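Local structure of Ufm1-specific protease (Caenorhabditis elegans, 5EJJ) at residues A10-Y15 and E103-S108; Y164-H169 and D198-T203. The protein cleaves, as a thiol protease, the peptide bond after the C-terminal glycine of the ubiquitin-like modifier UFM-1, and helps localise certain odorant receptors to olfactory cilia. All coordinates share one frame; numbering follows the deposited sequence.

Contact 1 (A10-Y15 and E103-S108); sequences AMFQNY and ENRSIS
Helix 8-19 packs here against the turn between helices 99-104 and 107-113, in the N-terminal part of the chain that carries the MPN-type domain. A Schellman motif ends helix 99-104, with Arg105 (phi 60°) as its C-prime residue; Ser106 then caps the next helix through its OG to Glu109 N. Phe12 carries the apolar part. Its CG stands anti to the carbonyl carbon, so the ring points at the turn. Arg105 CA sits over one ring face, 3.8 Å from the Phe12 ring centroid, in a CH-pi contact. Ile107 N lies at the ring edge, and Phe12 CE2 reaches Ile107 CG1 at 4.2 Å. The Arg105 chain runs extended back past Phe12 CB, and the two side chains slide by in opposite directions. The Arg105 guanidinium meets Gln13, whose chain bends at chi2 (64°). Arg105 NH1 donates to Gln13 OE1 at 2.9 Å, with OE1 near the guanidinium plane and NH1 above the carbonyl plane. A weak second bond comes from Arg105 NH2. Phe12 and Tyr15 also touch Leu102 of helix 99-104. Met11 and Asn14 touch strand 45-53, so helix 8-19 meets both that strand and the helical turn.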
ATOM      1  N   ALA A  10      -0.848 -15.852   5.364  1.00 21.77           N
ATOM      2  CA  ALA A  10       0.008 -14.706   5.071  1.00 12.66           C
ATOM      3  C   ALA A  10       1.465 -15.161   5.054  1.00 15.40           C
ATOM      4  O   ALA A  10       2.198 -14.888   4.098  1.00 15.03           O
ATOM      5  CB  ALA A  10      -0.221 -13.642   6.077  1.00  8.22           C
ATOM      6  N   MET A  11       1.856 -15.903   6.097  1.00 18.95           N
ATOM      7  CA  MET A  11       3.183 -16.521   6.193  1.00 14.68           C
ATOM      8  C   MET A  11       3.540 -17.354   4.975  1.00 18.06           C
ATOM      9  O   MET A  11       4.576 -17.112   4.375  1.00 20.02           O
ATOM     10  CB  MET A  11       3.285 -17.396   7.432  1.00 11.53           C
ATOM     11  CG  MET A  11       4.613 -18.139   7.539  1.00 13.03           C
ATOM     12  SD  MET A  11       4.765 -19.182   9.027  1.00 15.56           S
ATOM     13  CE  MET A  11       3.436 -20.358   8.786  1.00 17.12           C
ATOM     14  N   PHE A  12       2.691 -18.330   4.624  1.00 17.52           N
ATOM     15  CA  PHE A  12       2.895 -19.196   3.457  1.00 17.06           C
ATOM     16  C   PHE A  12       3.119 -18.379   2.202  1.00 21.80           C
ATOM     17  O   PHE A  12       4.027 -18.650   1.409  1.00 24.22           O
ATOM     18  CB  PHE A  12       1.680 -20.093   3.219  1.00 20.38           C
ATOM     19  CG  PHE A  12       1.433 -21.081   4.313  1.00 20.99           C
ATOM     20  CD1 PHE A  12       2.499 -21.638   5.016  1.00 23.35           C
ATOM     21  CD2 PHE A  12       0.143 -21.437   4.657  1.00 18.31           C
ATOM     22  CE1 PHE A  12       2.285 -22.536   6.049  1.00 22.44           C
ATOM     23  CE2 PHE A  12      -0.080 -22.333   5.686  1.00 21.85           C
ATOM     24  CZ  PHE A  12       0.999 -22.886   6.384  1.00 21.74           C
ATOM     25  N   GLN A  13       2.275 -17.374   2.019  1.00 20.38           N
ATOM     26  CA  GLN A  13       2.412 -16.494   0.878  1.00 19.70           C
ATOM     27  C   GLN A  13       3.750 -15.762   0.875  1.00 21.11           C
ATOM     28  O   GLN A  13       4.271 -15.419  -0.176  1.00 24.24           O
ATOM     29  CB  GLN A  13       1.294 -15.473   0.878  1.00 19.85           C
ATOM     30  CG  GLN A  13       1.361 -14.556  -0.298  1.00 21.76           C
ATOM     31  CD  GLN A  13       1.175 -15.311  -1.570  1.00 25.76           C
ATOM     32  OE1 GLN A  13       0.381 -16.253  -1.626  1.00 30.46           O
ATOM     33  NE2 GLN A  13       1.909 -14.923  -2.606  1.00 21.47           N
ATOM     34  N   ASN A  14       4.308 -15.491   2.046  1.00 19.13           N
ATOM     35  CA  ASN A  14       5.586 -14.811   2.063  1.00 17.28           C
ATOM     36  C   ASN A  14       6.677 -15.737   1.573  1.00 17.57           C
ATOM     37  O   ASN A  14       7.493 -15.343   0.744  1.00 18.48           O
ATOM     38  CB  ASN A  14       5.908 -14.279   3.446  1.00 18.29           C
ATOM     39  CG  ASN A  14       5.392 -12.868   3.673  1.00 15.99           C
ATOM     40  OD1 ASN A  14       4.798 -12.238   2.790  1.00 15.80           O
ATOM     41  ND2 ASN A  14       5.615 -12.366   4.880  1.00 17.34           N
ATOM     42  N   TYR A  15       6.674 -16.973   2.075  1.00 17.88           N
ATOM     43  CA  TYR A  15       7.588 -18.014   1.599  1.00 21.64           C
ATOM     44  C   TYR A  15       7.441 -18.192   0.104  1.00 28.22           C
ATOM     45  O   TYR A  15       8.427 -18.348  -0.625  1.00 29.48           O
ATOM     46  CB  TYR A  15       7.287 -19.346   2.251  1.00 21.32           C
ATOM     47  CG  TYR A  15       8.245 -20.436   1.829  1.00 27.05           C
ATOM     48  CD1 TYR A  15       7.998 -21.203   0.703  1.00 28.92           C
ATOM     49  CD2 TYR A  15       9.393 -20.710   2.576  1.00 29.58           C
ATOM     50  CE1 TYR A  15       8.868 -22.208   0.312  1.00 39.38           C
ATOM     51  CE2 TYR A  15      10.274 -21.714   2.201  1.00 36.48           C
ATOM     52  CZ  TYR A  15      10.009 -22.465   1.056  1.00 47.90           C
ATOM     53  OH  TYR A  15      10.880 -23.475   0.661  1.00 47.67           O
ATOM     54  N   GLU A 103       5.003 -25.448   1.004  1.00 43.77           N
ATOM     55  CA  GLU A 103       4.611 -25.471  -0.394  1.00 39.86           C
ATOM     56  C   GLU A 103       3.161 -25.944  -0.560  1.00 39.12           C
ATOM     57  O   GLU A 103       2.432 -25.441  -1.411  1.00 39.26           O
ATOM     58  CB  GLU A 103       5.641 -26.246  -1.221  1.00 44.50           C
ATOM     59  CG  GLU A 103       7.001 -25.506  -1.243  1.00 54.35           C
ATOM     60  CD  GLU A 103       8.139 -26.241  -1.977  1.00 73.45           C
ATOM     61  OE1 GLU A 103       7.892 -27.333  -2.547  1.00 76.68           O
ATOM     62  OE2 GLU A 103       9.288 -25.712  -1.980  1.00 64.96           O
ATOM     63  N   ASN A 104       2.723 -26.856   0.299  1.00 40.90           N
ATOM     64  CA  ASN A 104       1.322 -27.292   0.307  1.00 45.70           C
ATOM     65  C   ASN A 104       0.383 -26.303   0.983  1.00 40.67           C
ATOM     66  O   ASN A 104      -0.828 -26.340   0.754  1.00 36.94           O
ATOM     67  CB  ASN A 104       1.185 -28.648   1.010  1.00 52.98           C
ATOM     68  CG  ASN A 104       1.901 -29.763   0.271  1.00 60.78           C
ATOM     69  OD1 ASN A 104       1.956 -29.773  -0.969  1.00 51.68           O
ATOM     70  ND2 ASN A 104       2.472 -30.704   1.031  1.00 60.32           N
ATOM     71  N   ARG A 105       0.961 -25.445   1.825  1.00 37.58           N
ATOM     72  CA  ARG A 105       0.222 -24.485   2.633  1.00 28.78           C
ATOM     73  C   ARG A 105      -0.752 -25.184   3.571  1.00 26.87           C
ATOM     74  O   ARG A 105      -1.956 -24.944   3.529  1.00 27.44           O
ATOM     75  CB  ARG A 105      -0.498 -23.443   1.771  1.00 27.22           C
ATOM     76  CG  ARG A 105       0.387 -22.796   0.740  1.00 28.48           C
ATOM     77  CD  ARG A 105      -0.247 -21.552   0.142  1.00 30.18           C
ATOM     78  NE  ARG A 105       0.536 -21.046  -0.988  1.00 39.82           N
ATOM     79  CZ  ARG A 105       0.460 -19.805  -1.474  1.00 39.46           C
ATOM     80  NH1 ARG A 105      -0.360 -18.918  -0.911  1.00 35.17           N
ATOM     81  NH2 ARG A 105       1.217 -19.442  -2.512  1.00 36.61           N
ATOM     82  N   SER A 106      -0.221 -26.029   4.442  1.00 26.94           N
ATOM     83  CA  SER A 106      -1.061 -26.743   5.391  1.00 31.60           C
ATOM     84  C   SER A 106      -1.159 -26.092   6.764  1.00 33.14           C
ATOM     85  O   SER A 106      -0.292 -26.310   7.613  1.00 33.79           O
ATOM     86  CB  SER A 106      -0.542 -28.163   5.571  1.00 39.15           C
ATOM     87  OG  SER A 106      -1.252 -28.827   6.598  1.00 38.46           O
ATOM     88  N   ILE A 107      -2.224 -25.323   6.997  1.00 33.32           N
ATOM     89  CA  ILE A 107      -2.504 -24.809   8.343  1.00 32.21           C
ATOM     90  C   ILE A 107      -2.607 -26.015   9.245  1.00 33.42           C
ATOM     91  O   ILE A 107      -2.186 -26.004  10.405  1.00 31.82           O
ATOM     92  CB  ILE A 107      -3.835 -24.043   8.400  1.00 29.52           C
ATOM     93  CG1 ILE A 107      -3.637 -22.613   7.887  1.00 29.19           C
ATOM     94  CG2 ILE A 107      -4.408 -24.050   9.826  1.00 24.39           C
ATOM     95  CD1 ILE A 107      -4.941 -21.831   7.754  1.00 34.53           C
ATOM     96  N   SER A 108      -3.178 -27.058   8.648  1.00 48.87           N
ATOM     97  CA  SER A 108      -3.306 -28.399   9.199  1.00 44.48           C
ATOM     98  C   SER A 108      -1.949 -28.836   9.886  1.00 36.94           C
ATOM     99  O   SER A 108      -1.887 -29.063  11.110  1.00 29.75           O
ATOM    100  CB  SER A 108      -3.855 -29.375   8.073  1.00 55.12           C
ATOM    101  OG  SER A 108      -4.620 -28.769   6.972  1.00 27.67           O
TER

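Contact 2 (Y164-H169 and D198-T203); sequences YLNAEH and DVIEFT
Tyr164 opens the contact with its backbone and CB. Its CA sends a CA-H...O contact to Thr203 O at 3.4 Å, and Tyr164 CB lies 3.9 Å from Phe202 CD2. The phenol leads away from residues 198-203; the Tyr164 side chain packs on Ser131 of strand 127-139 and on Ala204. Leu165 forms the antiparallel hydrogen-bonded pair with Thr203. Leu165 N donates to Thr203 O at 3.0 Å, on a lone pair of that oxygen. Thr203 N returns a straighter bond to Leu165 O, 2.8 Å long at 168°, from above the carbonyl plane. The side chains of Leu165 and Thr203 lie on the same sheet face. These bonds join strands 163-166 and 199-205 in a five-stranded mixed sheet, in which 163-166 also pairs with 171-173, and 199-205 with 127-139. The Phe202 ring turns its edge to Leu165 N, while Asn166 CB lies over one ring face. Asn166 CG is anti to the backbone N (chi1 177°), which carries the amide across to the other strand. There ND2 donates to Glu201 O at 2.9 Å and 159°, nearly along the C=O axis, and the carbonyl oxygen lies close to the amide plane. This bond comes from one residue past Leu165 and reaches two residues back from Thr203, passing over Phe202. An alanine here would remove the ND2 bond to Glu201 O and would probably loosen this end of the strand pair. Farther on, the chain leaves the strand, and the His169 ring meets Phe189 edge-to-face.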
ATOM      1  N   TYR A 164       4.641  16.885  19.707  1.00 21.53           N
ATOM      2  CA  TYR A 164       3.843  16.844  18.492  1.00 22.26           C
ATOM      3  C   TYR A 164       2.503  17.483  18.790  1.00 23.51           C
ATOM      4  O   TYR A 164       1.875  17.205  19.816  1.00 21.99           O
ATOM      5  CB  TYR A 164       3.671  15.407  17.969  1.00 21.02           C
ATOM      6  CG  TYR A 164       4.973  14.646  17.786  1.00 17.26           C
ATOM      7  CD1 TYR A 164       5.553  13.963  18.855  1.00 12.76           C
ATOM      8  CD2 TYR A 164       5.623  14.612  16.543  1.00 15.03           C
ATOM      9  CE1 TYR A 164       6.729  13.280  18.702  1.00 11.28           C
ATOM     10  CE2 TYR A 164       6.809  13.932  16.380  1.00 11.84           C
ATOM     11  CZ  TYR A 164       7.351  13.268  17.467  1.00 13.01           C
ATOM     12  OH  TYR A 164       8.517  12.574  17.316  1.00 14.26           O
ATOM     13  N   LEU A 165       2.059  18.328  17.874  1.00 22.52           N
ATOM     14  CA  LEU A 165       0.935  19.178  18.154  1.00 23.68           C
ATOM     15  C   LEU A 165      -0.031  19.231  16.979  1.00 27.03           C
ATOM     16  O   LEU A 165       0.387  19.455  15.845  1.00 27.77           O
ATOM     17  CB  LEU A 165       1.467  20.569  18.448  1.00 29.09           C
ATOM     18  CG  LEU A 165       0.454  21.490  19.101  1.00 37.56           C
ATOM     19  CD1 LEU A 165       0.415  21.199  20.624  1.00 29.79           C
ATOM     20  CD2 LEU A 165       0.777  22.949  18.737  1.00 34.66           C
ATOM     21  N   ASN A 166      -1.317  19.006  17.248  1.00 29.27           N
ATOM     22  CA  ASN A 166      -2.364  19.226  16.250  1.00 31.02           C
ATOM     23  C   ASN A 166      -3.240  20.346  16.766  1.00 38.58           C
ATOM     24  O   ASN A 166      -3.837  20.222  17.840  1.00 40.20           O
ATOM     25  CB  ASN A 166      -3.216  17.971  16.021  1.00 30.67           C
ATOM     26  CG  ASN A 166      -4.373  18.212  15.030  1.00 36.44           C
ATOM     27  OD1 ASN A 166      -5.356  18.869  15.358  1.00 42.54           O
ATOM     28  ND2 ASN A 166      -4.254  17.676  13.824  1.00 29.20           N
ATOM     29  N   ALA A 167      -3.326  21.438  16.012  1.00 40.52           N
ATOM     30  CA  ALA A 167      -4.012  22.627  16.506  1.00 42.00           C
ATOM     31  C   ALA A 167      -5.521  22.601  16.263  1.00 44.35           C
ATOM     32  O   ALA A 167      -6.292  23.028  17.126  1.00 50.65           O
ATOM     33  CB  ALA A 167      -3.388  23.882  15.927  1.00 49.28           C
ATOM     34  N   GLU A 168      -5.931  22.084  15.106  1.00 39.24           N
ATOM     35  CA  GLU A 168      -7.347  21.930  14.756  1.00 40.70           C
ATOM     36  C   GLU A 168      -8.134  21.038  15.724  1.00 38.76           C
ATOM     37  O   GLU A 168      -9.340  20.906  15.608  1.00 46.18           O
ATOM     38  CB  GLU A 168      -7.467  21.356  13.334  1.00 50.67           C
ATOM     39  CG  GLU A 168      -8.865  21.441  12.694  1.00 50.95           C
ATOM     40  CD  GLU A 168      -9.041  20.468  11.531  1.00 65.74           C
ATOM     41  OE1 GLU A 168      -8.070  19.741  11.229  1.00 70.79           O
ATOM     42  OE2 GLU A 168     -10.140  20.423  10.922  1.00 67.62           O
ATOM     43  N   HIS A 169      -7.462  20.408  16.672  1.00 37.94           N
ATOM     44  CA  HIS A 169      -8.161  19.558  17.614  1.00 32.36           C
ATOM     45  C   HIS A 169      -7.572  19.675  19.003  1.00 34.01           C
ATOM     46  O   HIS A 169      -8.032  19.010  19.929  1.00 35.56           O
ATOM     47  CB  HIS A 169      -8.102  18.105  17.171  1.00 35.77           C
ATOM     48  CG  HIS A 169      -8.802  17.836  15.879  1.00 41.40           C
ATOM     49  ND1 HIS A 169     -10.158  17.600  15.802  1.00 45.26           N
ATOM     50  CD2 HIS A 169      -8.333  17.739  14.612  1.00 46.81           C
ATOM     51  CE1 HIS A 169     -10.493  17.379  14.544  1.00 51.52           C
ATOM     52  NE2 HIS A 169      -9.403  17.454  13.800  1.00 47.99           N
ATOM     53  N   ASP A 198      -6.848   6.704   7.486  1.00 28.19           N
ATOM     54  CA  ASP A 198      -7.286   7.536   8.609  1.00 32.23           C
ATOM     55  C   ASP A 198      -6.073   8.130   9.326  1.00 31.81           C
ATOM     56  O   ASP A 198      -5.392   7.450  10.100  1.00 29.19           O
ATOM     57  CB  ASP A 198      -8.214   6.774   9.557  1.00 34.20           C
ATOM     58  CG  ASP A 198      -9.368   6.136   8.820  1.00 46.93           C
ATOM     59  OD1 ASP A 198      -9.588   6.532   7.652  1.00 53.00           O
ATOM     60  OD2 ASP A 198     -10.035   5.238   9.387  1.00 46.88           O
ATOM     61  N   VAL A 199      -5.825   9.410   9.049  1.00 30.17           N
ATOM     62  CA  VAL A 199      -4.556  10.050   9.347  1.00 21.91           C
ATOM     63  C   VAL A 199      -4.743  11.279  10.214  1.00 21.44           C
ATOM     64  O   VAL A 199      -5.400  12.212   9.786  1.00 29.98           O
ATOM     65  CB  VAL A 199      -3.906  10.525   8.049  1.00 18.95           C
ATOM     66  CG1 VAL A 199      -2.615  11.201   8.329  1.00 20.93           C
ATOM     67  CG2 VAL A 199      -3.669   9.371   7.118  1.00 22.20           C
ATOM     68  N   ILE A 200      -4.173  11.278  11.419  1.00 17.96           N
ATOM     69  CA  ILE A 200      -4.073  12.472  12.261  1.00 19.38           C
ATOM     70  C   ILE A 200      -2.695  13.150  12.061  1.00 22.53           C
ATOM     71  O   ILE A 200      -1.676  12.660  12.567  1.00 21.24           O
ATOM     72  CB  ILE A 200      -4.210  12.098  13.764  1.00 20.54           C
ATOM     73  CG1 ILE A 200      -5.398  11.183  13.985  1.00 25.58           C
ATOM     74  CG2 ILE A 200      -4.338  13.320  14.652  1.00 18.78           C
ATOM     75  CD1 ILE A 200      -5.002   9.752  14.174  1.00 28.33           C
ATOM     76  N   GLU A 201      -2.657  14.268  11.334  1.00 20.07           N
ATOM     77  CA  GLU A 201      -1.404  14.995  11.091  1.00 18.61           C
ATOM     78  C   GLU A 201      -0.974  15.912  12.243  1.00 20.28           C
ATOM     79  O   GLU A 201      -1.786  16.675  12.736  1.00 22.93           O
ATOM     80  CB  GLU A 201      -1.551  15.826   9.832  1.00 16.64           C
ATOM     81  CG  GLU A 201      -0.324  16.612   9.439  1.00 21.49           C
ATOM     82  CD  GLU A 201      -0.326  16.971   7.942  1.00 32.42           C
ATOM     83  OE1 GLU A 201       0.030  18.130   7.614  1.00 33.77           O
ATOM     84  OE2 GLU A 201      -0.675  16.093   7.096  1.00 34.01           O
ATOM     85  N   PHE A 202       0.296  15.844  12.665  1.00 22.88           N
ATOM     86  CA  PHE A 202       0.845  16.754  13.698  1.00 22.70           C
ATOM     87  C   PHE A 202       2.010  17.614  13.211  1.00 22.54           C
ATOM     88  O   PHE A 202       2.639  17.337  12.184  1.00 20.23           O
ATOM     89  CB  PHE A 202       1.367  16.014  14.919  1.00 17.93           C
ATOM     90  CG  PHE A 202       0.340  15.228  15.656  1.00 19.71           C
ATOM     91  CD1 PHE A 202      -0.188  14.064  15.111  1.00 20.48           C
ATOM     92  CD2 PHE A 202      -0.034  15.594  16.937  1.00 21.67           C
ATOM     93  CE1 PHE A 202      -1.099  13.295  15.821  1.00 20.87           C
ATOM     94  CE2 PHE A 202      -0.954  14.838  17.671  1.00 19.33           C
ATOM     95  CZ  PHE A 202      -1.484  13.689  17.110  1.00 21.00           C
ATOM     96  N   THR A 203       2.302  18.660  13.978  1.00 25.62           N
ATOM     97  CA  THR A 203       3.484  19.469  13.730  1.00 24.66           C
ATOM     98  C   THR A 203       4.533  19.086  14.756  1.00 23.63           C
ATOM     99  O   THR A 203       4.251  19.077  15.958  1.00 25.14           O
ATOM    100  CB  THR A 203       3.181  20.951  13.816  1.00 22.65           C
ATOM    101  OG1 THR A 203       2.453  21.344  12.648  1.00 24.65           O
ATOM    102  CG2 THR A 203       4.476  21.730  13.852  1.00 31.15           C
TER

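How the contacts relate
The two contacts follow one another along the chain: contact 1 closes before contact 2 opens. Their centres lie about 40 Å apart, on opposite sides of the chain's centre, and their nearest atoms are about 21 Å apart. They share no helix, strand or sheet. Contact 1 joins helices beside the four-stranded sheet that includes strand 45-53. Contact 2 lies within the separate five-stranded sheet, where strand 127-139 follows contact 1 in sequence. Contact 1 thus belongs to the packing around one sheet, contact 2 to the strand pairing of another. Both lie away from the active-site residues Cys396, Asp520 and His522, and neither contributes one of them.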